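Local coordinates for protein latent form of PPO4 Tyrosinase (Agaricus bisporus var. bisporus H97, PDB 4OUA) that hydroxylates monophenols to o-diphenols and oxidises these to o-quinones at a two-copper centre, the initial step of melanin synthesis, at residues C79-V84 with E306-M311. Numbering follows the deposited sequence.
Sequences CTHSQV and EREGSM. With CU1 (copper (I) ion), chain H.
The carboxylate of E306 lies against the side-chain amide of Q83 while also accepting a bond from its own segment: G309 N donates to E306 OE1 at 2.7 Å, reaching it on the anti side and 28° out of the carboxylate plane. The amide and carboxylate planes of Q83 and E306 are inclined by 65°. Nearer the metal, H81 ND1 makes a weak, bent hydrogen bond to E308 OE2 (3.4 Å) at the ring edge. E308 gets there with CG between its backbone N and carbonyl carbon (chi1 67°) and an extended chain. H81 NE2 binds copper at 2.0 Å, with H56 and H90 as its fellow ligands, so E308 is a second-shell partner and may polarise the imidazole. A covalent thioether between C79 SG and H81 CE1, 1.8 Å long, fixes the ring, a cross-link known from fungal tyrosinases. At the far end, R307 NH1 approaches S82 O at 3.5 Å, while S82 OG is hydrogen-bonded to K420 and H235. The contact thus joins the copper-site loop preceding helix 86-109, whose W89 and F86 touch C79 and H81, to the loop between strands 304-305 and 318-319; L319, in the latter strand, meets both Q83 and E306.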
# COMPACT_ATOMS: atom_id res chain seq x y z
N CYS B 79 -8.69 -9.23 8.08
CA CYS B 79 -8.23 -7.92 7.64
C CYS B 79 -9.39 -6.96 7.42
O CYS B 79 -10.46 -7.36 6.96
CB CYS B 79 -7.40 -8.04 6.36
SG CYS B 79 -8.34 -8.40 4.86
N THR B 80 -9.17 -5.70 7.77
CA THR B 80 -10.20 -4.67 7.65
C THR B 80 -9.90 -3.75 6.47
O THR B 80 -8.92 -3.02 6.48
CB THR B 80 -10.30 -3.83 8.93
OG1 THR B 80 -9.09 -3.08 9.11
CG2 THR B 80 -10.52 -4.72 10.14
N HIS B 81 -10.77 -3.80 5.46
CA HIS B 81 -10.58 -2.99 4.27
C HIS B 81 -11.81 -2.12 3.99
O HIS B 81 -12.93 -2.50 4.32
CB HIS B 81 -10.26 -3.88 3.07
CG HIS B 81 -9.18 -4.88 3.33
ND1 HIS B 81 -9.43 -6.14 3.83
CD2 HIS B 81 -7.84 -4.80 3.16
CE1 HIS B 81 -8.29 -6.79 3.96
NE2 HIS B 81 -7.30 -6.00 3.56
N SER B 82 -11.57 -0.95 3.41
CA SER B 82 -12.64 -0.01 3.08
C SER B 82 -13.30 0.56 4.33
O SER B 82 -14.50 0.84 4.34
CB SER B 82 -13.70 -0.68 2.20
OG SER B 82 -13.11 -1.22 1.03
N GLN B 83 -12.52 0.75 5.39
CA GLN B 83 -13.04 1.29 6.64
C GLN B 83 -11.96 2.03 7.43
O GLN B 83 -10.81 2.10 7.00
CB GLN B 83 -13.65 0.18 7.48
CG GLN B 83 -12.65 -0.89 7.91
CD GLN B 83 -13.34 -2.17 8.32
OE1 GLN B 83 -14.11 -2.75 7.56
NE2 GLN B 83 -13.07 -2.62 9.54
N VAL B 84 -12.34 2.57 8.58
CA VAL B 84 -11.44 3.42 9.36
C VAL B 84 -10.35 2.65 10.11
O VAL B 84 -9.33 3.22 10.49
CB VAL B 84 -12.22 4.26 10.39
CG1 VAL B 84 -13.07 5.31 9.69
CG2 VAL B 84 -13.09 3.36 11.26
N GLU B 306 -18.60 -0.78 9.54
CA GLU B 306 -18.04 -1.93 8.85
C GLU B 306 -18.85 -2.21 7.60
O GLU B 306 -20.07 -2.40 7.67
CB GLU B 306 -18.02 -3.16 9.76
CG GLU B 306 -17.78 -4.47 9.04
CD GLU B 306 -16.34 -4.62 8.57
OE1 GLU B 306 -16.14 -4.84 7.36
OE2 GLU B 306 -15.43 -4.53 9.42
N ARG B 307 -18.19 -2.23 6.44
CA ARG B 307 -18.91 -2.35 5.18
C ARG B 307 -18.83 -3.75 4.56
O ARG B 307 -19.79 -4.52 4.64
CB ARG B 307 -18.39 -1.31 4.18
CG ARG B 307 -18.68 0.11 4.61
CD ARG B 307 -18.33 1.12 3.53
NE ARG B 307 -18.89 2.43 3.83
CZ ARG B 307 -18.29 3.33 4.61
NH1 ARG B 307 -17.12 3.07 5.16
NH2 ARG B 307 -18.88 4.51 4.83
N GLU B 308 -17.69 -4.09 3.96
CA GLU B 308 -17.56 -5.35 3.24
C GLU B 308 -17.63 -6.56 4.16
O GLU B 308 -18.05 -7.64 3.75
CB GLU B 308 -16.26 -5.38 2.43
CG GLU B 308 -14.99 -5.42 3.27
CD GLU B 308 -13.74 -5.40 2.42
OE1 GLU B 308 -13.82 -4.97 1.25
OE2 GLU B 308 -12.67 -5.83 2.92
N GLY B 309 -17.22 -6.38 5.42
CA GLY B 309 -17.34 -7.43 6.41
C GLY B 309 -16.06 -8.19 6.69
O GLY B 309 -15.43 -8.73 5.78
N SER B 310 -15.69 -8.24 7.97
CA SER B 310 -14.51 -8.99 8.41
C SER B 310 -14.88 -9.97 9.52
O SER B 310 -15.98 -9.91 10.07
CB SER B 310 -13.41 -8.04 8.88
OG SER B 310 -13.84 -7.30 10.02
N MET B 311 -13.96 -10.87 9.84
CA MET B 311 -14.22 -11.89 10.86
C MET B 311 -14.44 -11.26 12.24
O MET B 311 -15.13 -11.83 13.09
CB MET B 311 -13.07 -12.89 10.91
CG MET B 311 -13.19 -13.92 12.03
SD MET B 311 -12.27 -15.43 11.69
CE MET B 311 -13.29 -16.18 10.42
CU CU1 H . -5.51 -6.24 4.52
O HOH W 1 -3.87 -5.61 2.98